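NAD_Gly3P_dh, NAD-dependent glycerol-3-phosphate dehydrogenase (Streptosporangium roseum, PDB 5OCM) acts as an NADP-dependent imine reductase, probably transferring hydride from NADPH to imines to give amines. Local coordinates at residues Q16-A21 with V64-D69; L89-S94 with R101-W106. All coordinates share one frame; numbering follows the deposited sequence.

Contact 1 of 2, residues Q16-A21 with V64-D69; sequences QALAGA and VVCVSD. With NAP (NADP nicotinamide-adenine-dinucleotide phosphate), chain G.
Leu18 and Cys66 meet through sp3 atoms; the flat group beside them is the adenine of NADP. Val67 and Ser68 lie on the same side of its plane. Val67 CG1 is 3.9 Å from adenine N3A. Ser68 OG comes in near the five-membered ring, 3.3 Å from C8A and well out of the plane. Ser68 holds OG between its backbone N and carbonyl carbon (chi1 55°), and this torsion brings the hydroxyl to the adenine.

The contact between the segments is small and wholly apolar. Leu18 reaches from the helix with one methyl, CD1. This methyl lies 3.6 Å from Cys66 CB and 4.2 Å from Val64 CG1. The branch reaches out to Cys66 at the strand end. Cys66 has SG anti to its backbone N (chi1 -173°). The sulfur thus serves both sides. Leu18 CD1 is near it, and Cys66 SG packs 3.4 Å from NADP O4D of the nicotinamide ribose. Two main-chain oxygens lie at O3D of the same ribose, Val67 O at 3.0 Å and Ser68 O at 2.7 Å; which of them takes the proton is not settled.

Leu18 belongs to helix 13-24, whose start overlaps a glycine-rich motif consistent with the Rossmann type. Its side chain also packs on Leu92 and Leu152. Strand 62-65 runs between strands 6-9 and 88-91 and bonds to both through its backbone. Just past its end the chain turns over the cofactor, and Asp69 N-caps helix 70-77, with OD1 accepting from Ala72 N. The contact therefore seats the dinucleotide-binding helix on the end of a central strand in the parallel part of the mixed sheet.

Contact 2 of 2, residues L89-S94 with R101-W106; sequences LVNLTS and RATAEW. With NAP (NADP nicotinamide-adenine-dinucleotide phosphate), chain G.
Asn91 and Thr103 face each other with CA atoms 9.0 Å apart, and no hydrogen bond runs between segments 89-94 and 101-106. Contact is by side chains alone. Leu89 puts CD2 at the edge of the Trp106 indole, near the ring plane and 4.3 Å from CZ3. Trp106 CB does not point at the strand; with CG anti to the backbone N (chi1 178°), the far end of the ring comes closer. Asn91 and Thr103 touch loosely, ND2 to CG2.

The Asn91 amide is fixed from both ends. ND2 bonds to Tyr114 OH. OD1 takes two donors from Thr93. Thr93 OG1 comes at 3.0 Å in the carbonyl plane, while Thr93 N, also 3.0 Å away, lies 46° above that plane. The second bond closes an Asx turn where the strand ends.

The turn leads to Ser94, which binds the nicotinamide ribose. Its N donates to NADP O3D at 3.0 Å, and its OG pairs with NADP O2D at 2.6 Å. Ser94 also touches the trifluoroacetophenone hydrate and Thr241 of the second subunit. Strand 88-91, helix 97-109 and strand 113-120 form a beta-alpha-beta unit of the Rossmann fold, with the cofactor at the C-terminal end of strand 88-91.

How the contacts relate
Contacts 1 and 2 lie on neighbouring parallel strands of one sheet, with centres about 14 Å apart. The strands are paired: Val65 N is 2.8 Å from Val90 O, and Val65 O is 2.9 Å from Leu92 N, both probable hydrogen bonds. Beyond the strand ends, Val67 N bonds to Thr93 OG1, tying the two cofactor-binding turns together. Helix 13-24 and helix 97-109 pack on opposite faces of the sheet. Both contacts serve one NADP and share the hydroxyl O3D, approached by carbonyls from 64-69 and by Ser94 N from 89-94. Contact 2 also reaches the bound trifluoroacetophenone hydrate, while the side chain of Cys66 in contact 1 is about 8 Å from that ligand.

Contact 1 of 2, residues Q16-A21 with V64-D69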
loop_
_atom_site.group_PDB
_atom_site.type_symbol
_atom_site.label_atom_id
_atom_site.label_comp_id
_atom_site.label_asym_id
_atom_site.label_seq_id
_atom_site.Cartn_x
_atom_site.Cartn_y
_atom_site.Cartn_z
ATOM N N GLN A 16 -5.003 20.414 17.223
ATOM C CA GLN A 16 -4.595 21.733 16.730
ATOM C C GLN A 16 -4.994 21.934 15.275
ATOM O O GLN A 16 -5.449 23.039 14.897
ATOM C CB GLN A 16 -3.057 21.951 16.863
ATOM C CG GLN A 16 -2.562 21.783 18.216
ATOM C CD GLN A 16 -1.649 22.623 18.739
ATOM O OE1 GLN A 16 -2.027 23.394 19.606
ATOM N NE2 GLN A 16 -0.474 22.675 18.136
ATOM N N ALA A 17 -4.807 20.892 14.453
ATOM C CA ALA A 17 -5.153 20.958 13.042
ATOM C C ALA A 17 -6.687 21.045 12.863
ATOM O O ALA A 17 -7.188 21.756 11.990
ATOM C CB ALA A 17 -4.611 19.755 12.287
ATOM N N LEU A 18 -7.432 20.304 13.679
ATOM C CA LEU A 18 -8.888 20.365 13.586
ATOM C C LEU A 18 -9.378 21.801 13.868
ATOM O O LEU A 18 -10.167 22.382 13.086
ATOM C CB LEU A 18 -9.527 19.397 14.574
ATOM C CG LEU A 18 -9.258 17.907 14.471
ATOM C CD1 LEU A 18 -9.904 17.169 15.622
ATOM C CD2 LEU A 18 -9.728 17.347 13.130
ATOM N N ALA A 19 -8.951 22.358 14.998
ATOM C CA ALA A 19 -9.311 23.736 15.369
ATOM C C ALA A 19 -8.871 24.732 14.298
ATOM O O ALA A 19 -9.650 25.608 13.918
ATOM C CB ALA A 19 -8.736 24.106 16.706
ATOM N N GLY A 20 -7.650 24.582 13.791
ATOM C CA GLY A 20 -7.190 25.448 12.702
ATOM C C GLY A 20 -8.049 25.411 11.442
ATOM O O GLY A 20 -8.282 26.442 10.805
ATOM N N ALA A 21 -8.550 24.221 11.082
ATOM C CA ALA A 21 -9.381 24.070 9.900
ATOM C C ALA A 21 -10.739 24.696 10.095
ATOM O O ALA A 21 -11.280 25.342 9.174
ATOM C CB ALA A 21 -9.522 22.592 9.539
ATOM N N VAL A 64 -16.391 18.743 19.482
ATOM C CA VAL A 64 -15.525 17.740 18.841
ATOM C C VAL A 64 -14.435 17.371 19.869
ATOM O O VAL A 64 -13.772 18.260 20.402
ATOM C CB VAL A 64 -14.867 18.314 17.615
ATOM C CG1 VAL A 64 -13.891 17.302 16.982
ATOM C CG2 VAL A 64 -15.952 18.698 16.615
ATOM N N VAL A 65 -14.222 16.066 20.106
ATOM C CA VAL A 65 -13.178 15.650 21.009
ATOM C C VAL A 65 -12.130 14.872 20.227
ATOM O O VAL A 65 -12.479 13.941 19.463
ATOM C CB VAL A 65 -13.687 14.846 22.245
ATOM C CG1 VAL A 65 -14.730 13.869 21.961
ATOM C CG2 VAL A 65 -12.565 14.299 23.094
ATOM N N CYS A 66 -10.864 15.170 20.498
ATOM C CA CYS A 66 -9.745 14.463 19.832
ATOM C C CYS A 66 -8.600 14.367 20.808
ATOM O O CYS A 66 -7.731 15.217 20.855
ATOM C CB CYS A 66 -9.371 15.142 18.555
ATOM S SG CYS A 66 -8.131 14.189 17.610
ATOM N N VAL A 67 -8.685 13.351 21.678
ATOM C CA VAL A 67 -7.665 13.102 22.712
ATOM C C VAL A 67 -6.973 11.774 22.416
ATOM O O VAL A 67 -7.127 11.218 21.309
ATOM C CB VAL A 67 -8.228 13.233 24.146
ATOM C CG1 VAL A 67 -8.634 14.681 24.394
ATOM C CG2 VAL A 67 -9.396 12.251 24.385
ATOM N N SER A 68 -6.148 11.270 23.326
ATOM C CA SER A 68 -5.299 10.124 22.983
ATOM C C SER A 68 -6.121 8.819 22.771
ATOM O O SER A 68 -6.047 8.210 21.717
ATOM C CB SER A 68 -4.228 9.942 24.074
ATOM O OG SER A 68 -4.937 9.821 25.327
ATOM N N ASP A 69 -6.929 8.440 23.743
ATOM C CA ASP A 69 -7.627 7.155 23.689
ATOM C C ASP A 69 -8.919 7.207 24.475
ATOM O O ASP A 69 -9.263 8.228 25.040
ATOM C CB ASP A 69 -6.693 6.032 24.191
ATOM C CG ASP A 69 -6.253 6.243 25.650
ATOM O OD1 ASP A 69 -6.874 7.027 26.457
ATOM O OD2 ASP A 69 -5.314 5.525 26.033
HETATM P PA NAP G . -1.163 13.866 20.848
HETATM O O1A NAP G . -0.316 14.941 20.170
HETATM O O2A NAP G . -0.323 12.957 21.620
HETATM O O5B NAP G . -2.345 14.504 21.780
HETATM C C5B NAP G . -2.951 13.712 22.796
HETATM C C4B NAP G . -4.028 14.621 23.338
HETATM O O4B NAP G . -4.864 13.947 24.262
HETATM C C3B NAP G . -3.498 15.902 24.056
HETATM O O3B NAP G . -4.341 17.046 23.783
HETATM C C2B NAP G . -3.608 15.474 25.534
HETATM O O2B NAP G . -3.600 16.560 26.478
HETATM C C1B NAP G . -4.901 14.705 25.499
HETATM N N9A NAP G . -5.088 13.819 26.631
HETATM C C8A NAP G . -4.452 12.679 26.923
HETATM N N7A NAP G . -4.910 12.141 28.043
HETATM C C5A NAP G . -5.871 12.975 28.489
HETATM C C6A NAP G . -6.772 13.001 29.627
HETATM N N6A NAP G . -6.728 11.976 30.564
HETATM N N1A NAP G . -7.567 14.080 29.795
HETATM C C2A NAP G . -7.616 15.088 28.896
HETATM N N3A NAP G . -6.837 15.130 27.796
HETATM C C4A NAP G . -5.986 14.096 27.582
HETATM O O3 NAP G . -1.971 12.939 19.856
HETATM P PN NAP G . -2.563 13.435 18.406
HETATM O O1N NAP G . -1.606 13.065 17.347
HETATM O O2N NAP G . -3.262 14.798 18.544
HETATM O O5D NAP G . -3.678 12.266 18.360
HETATM C C5D NAP G . -4.939 12.502 18.992
HETATM C C4D NAP G . -5.888 11.433 18.490
HETATM O O4D NAP G . -6.031 11.593 17.014
HETATM C C3D NAP G . -5.373 10.020 18.832
HETATM O O3D NAP G . -6.466 9.148 19.170
HETATM C C2D NAP G . -4.743 9.624 17.486
HETATM O O2D NAP G . -4.613 8.214 17.241
HETATM C C1D NAP G . -5.708 10.331 16.497
HETATM N N1N NAP G . -5.129 10.560 15.188
HETATM C C2N NAP G . -4.012 11.246 15.049
HETATM C C3N NAP G . -3.438 11.438 13.778
HETATM C C7N NAP G . -2.149 12.135 13.558
HETATM O O7N NAP G . -1.711 12.086 12.388
HETATM N N7N NAP G . -1.535 12.729 14.544
HETATM C C4N NAP G . -4.103 10.945 12.643
HETATM C C5N NAP G . -5.333 10.323 12.833
HETATM C C6N NAP G . -5.808 10.154 14.122
HETATM P P2B NAP G . -2.198 17.142 26.999
HETATM O O1X NAP G . -1.738 18.085 25.936
HETATM O O2X NAP G . -2.638 17.714 28.304
HETATM O O3X NAP G . -1.350 15.906 27.307
#

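Contact 2 of 2, residues L89-S94 with R101-W106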
loop_
_atom_site.group_PDB
_atom_site.type_symbol
_atom_site.label_atom_id
_atom_site.label_comp_id
_atom_site.label_asym_id
_atom_site.label_seq_id
_atom_site.Cartn_x
_atom_site.Cartn_y
_atom_site.Cartn_z
ATOM N N LEU A 89 -22.213 15.797 19.966
ATOM C CA LEU A 89 -20.887 15.421 20.369
ATOM C C LEU A 89 -20.291 14.576 19.243
ATOM O O LEU A 89 -20.929 13.607 18.792
ATOM C CB LEU A 89 -20.948 14.599 21.641
ATOM C CG LEU A 89 -19.685 13.951 22.142
ATOM C CD1 LEU A 89 -18.650 14.992 22.485
ATOM C CD2 LEU A 89 -19.973 13.026 23.333
ATOM N N VAL A 90 -19.077 14.930 18.818
ATOM C CA VAL A 90 -18.384 14.250 17.732
ATOM C C VAL A 90 -17.047 13.769 18.282
ATOM O O VAL A 90 -16.235 14.583 18.750
ATOM C CB VAL A 90 -18.118 15.197 16.548
ATOM C CG1 VAL A 90 -17.282 14.509 15.448
ATOM C CG2 VAL A 90 -19.441 15.772 15.996
ATOM N N ASN A 91 -16.825 12.454 18.293
ATOM C CA ASN A 91 -15.613 11.888 18.867
ATOM C C ASN A 91 -14.722 11.374 17.765
ATOM O O ASN A 91 -15.109 10.471 17.030
ATOM C CB ASN A 91 -15.992 10.768 19.820
ATOM C CG ASN A 91 -14.785 10.145 20.524
ATOM O OD1 ASN A 91 -13.659 10.668 20.474
ATOM N ND2 ASN A 91 -15.075 9.071 21.293
ATOM N N LEU A 92 -13.573 12.007 17.615
ATOM C CA LEU A 92 -12.578 11.677 16.582
ATOM C C LEU A 92 -11.339 11.010 17.186
ATOM O O LEU A 92 -10.271 10.871 16.536
ATOM C CB LEU A 92 -12.199 12.931 15.783
ATOM C CG LEU A 92 -13.346 13.609 15.012
ATOM C CD1 LEU A 92 -12.864 14.828 14.239
ATOM C CD2 LEU A 92 -14.062 12.610 14.128
ATOM N N THR A 93 -11.446 10.585 18.451
ATOM C CA THR A 93 -10.353 9.865 19.109
ATOM C C THR A 93 -10.251 8.427 18.560
ATOM O O THR A 93 -11.259 7.790 18.380
ATOM C CB THR A 93 -10.631 9.830 20.632
ATOM O OG1 THR A 93 -10.777 11.199 21.080
ATOM C CG2 THR A 93 -9.545 9.153 21.384
ATOM N N SER A 94 -9.044 7.918 18.344
ATOM C CA SER A 94 -8.849 6.519 17.938
ATOM C C SER A 94 -9.355 5.533 18.994
ATOM O O SER A 94 -9.327 5.802 20.183
ATOM C CB SER A 94 -7.392 6.231 17.614
ATOM O OG SER A 94 -6.896 7.151 16.705
ATOM N N ARG A 101 -18.990 1.946 20.828
ATOM C CA ARG A 101 -20.360 1.590 21.219
ATOM C C ARG A 101 -20.608 1.906 22.706
ATOM O O ARG A 101 -21.745 2.261 23.065
ATOM C CB ARG A 101 -20.666 0.099 20.894
ATOM C CG ARG A 101 -20.718 -0.149 19.405
ATOM C CD ARG A 101 -21.129 -1.551 19.011
ATOM N NE ARG A 101 -20.823 -1.761 17.567
ATOM C CZ ARG A 101 -19.896 -2.572 17.051
ATOM N NH1 ARG A 101 -19.128 -3.302 17.843
ATOM N NH2 ARG A 101 -19.702 -2.607 15.736
ATOM N N ALA A 102 -19.582 1.791 23.533
ATOM C CA ALA A 102 -19.689 2.122 24.951
ATOM C C ALA A 102 -19.942 3.626 25.117
ATOM O O ALA A 102 -20.844 4.014 25.861
ATOM C CB ALA A 102 -18.452 1.688 25.733
ATOM N N THR A 103 -19.185 4.470 24.411
ATOM C CA THR A 103 -19.455 5.921 24.469
ATOM C C THR A 103 -20.823 6.253 23.886
ATOM O O THR A 103 -21.546 7.092 24.441
ATOM C CB THR A 103 -18.334 6.716 23.778
ATOM O OG1 THR A 103 -17.107 6.376 24.441
ATOM C CG2 THR A 103 -18.585 8.232 23.909
ATOM N N ALA A 104 -21.238 5.560 22.833
ATOM C CA ALA A 104 -22.567 5.764 22.282
ATOM C C ALA A 104 -23.685 5.460 23.290
ATOM O O ALA A 104 -24.677 6.190 23.342
ATOM C CB ALA A 104 -22.776 4.973 20.987
ATOM N N GLU A 105 -23.513 4.389 24.067
ATOM C CA GLU A 105 -24.485 4.028 25.107
ATOM C C GLU A 105 -24.537 5.097 26.208
ATOM O O GLU A 105 -25.634 5.525 26.618
ATOM C CB GLU A 105 -24.167 2.643 25.670
ATOM C CG GLU A 105 -25.041 2.232 26.884
ATOM C CD GLU A 105 -24.936 0.756 27.277
ATOM O OE1 GLU A 105 -23.843 0.225 27.085
ATOM O OE2 GLU A 105 -25.947 0.153 27.767
ATOM N N TRP A 106 -23.352 5.552 26.653
ATOM C CA TRP A 106 -23.235 6.657 27.619
ATOM C C TRP A 106 -24.004 7.902 27.132
ATOM O O TRP A 106 -24.779 8.505 27.860
ATOM C CB TRP A 106 -21.762 6.951 27.903
ATOM C CG TRP A 106 -21.527 8.092 28.829
ATOM C CD1 TRP A 106 -21.433 8.062 30.187
ATOM C CD2 TRP A 106 -21.371 9.471 28.449
ATOM N NE1 TRP A 106 -21.218 9.326 30.665
ATOM C CE2 TRP A 106 -21.181 10.204 29.621
ATOM C CE3 TRP A 106 -21.352 10.136 27.219
ATOM C CZ2 TRP A 106 -20.990 11.578 29.610
ATOM C CZ3 TRP A 106 -21.175 11.502 27.209
ATOM C CH2 TRP A 106 -20.999 12.202 28.375
HETATM P PA NAP G . -1.163 13.866 20.848
HETATM O O1A NAP G . -0.316 14.941 20.170
HETATM O O2A NAP G . -0.323 12.957 21.620
HETATM O O5B NAP G . -2.345 14.504 21.780
HETATM C C5B NAP G . -2.951 13.712 22.796
HETATM C C4B NAP G . -4.028 14.621 23.338
HETATM O O4B NAP G . -4.864 13.947 24.262
HETATM C C3B NAP G . -3.498 15.902 24.056
HETATM O O3B NAP G . -4.341 17.046 23.783
HETATM C C2B NAP G . -3.608 15.474 25.534
HETATM O O2B NAP G . -3.600 16.560 26.478
HETATM C C1B NAP G . -4.901 14.705 25.499
HETATM N N9A NAP G . -5.088 13.819 26.631
HETATM C C8A NAP G . -4.452 12.679 26.923
HETATM N N7A NAP G . -4.910 12.141 28.043
HETATM C C5A NAP G . -5.871 12.975 28.489
HETATM C C6A NAP G . -6.772 13.001 29.627
HETATM N N6A NAP G . -6.728 11.976 30.564
HETATM N N1A NAP G . -7.567 14.080 29.795
HETATM C C2A NAP G . -7.616 15.088 28.896
HETATM N N3A NAP G . -6.837 15.130 27.796
HETATM C C4A NAP G . -5.986 14.096 27.582
HETATM O O3 NAP G . -1.971 12.939 19.856
HETATM P PN NAP G . -2.563 13.435 18.406
HETATM O O1N NAP G . -1.606 13.065 17.347
HETATM O O2N NAP G . -3.262 14.798 18.544
HETATM O O5D NAP G . -3.678 12.266 18.360
HETATM C C5D NAP G . -4.939 12.502 18.992
HETATM C C4D NAP G . -5.888 11.433 18.490
HETATM O O4D NAP G . -6.031 11.593 17.014
HETATM C C3D NAP G . -5.373 10.020 18.832
HETATM O O3D NAP G . -6.466 9.148 19.170
HETATM C C2D NAP G . -4.743 9.624 17.486
HETATM O O2D NAP G . -4.613 8.214 17.241
HETATM C C1D NAP G . -5.708 10.331 16.497
HETATM N N1N NAP G . -5.129 10.560 15.188
HETATM C C2N NAP G . -4.012 11.246 15.049
HETATM C C3N NAP G . -3.438 11.438 13.778
HETATM C C7N NAP G . -2.149 12.135 13.558
HETATM O O7N NAP G . -1.711 12.086 12.388
HETATM N N7N NAP G . -1.535 12.729 14.544
HETATM C C4N NAP G . -4.103 10.945 12.643
HETATM C C5N NAP G . -5.333 10.323 12.833
HETATM C C6N NAP G . -5.808 10.154 14.122
HETATM P P2B NAP G . -2.198 17.142 26.999
HETATM O O1X NAP G . -1.738 18.085 25.936
HETATM O O2X NAP G . -2.638 17.714 28.304
HETATM O O3X NAP G . -1.350 15.906 27.307
#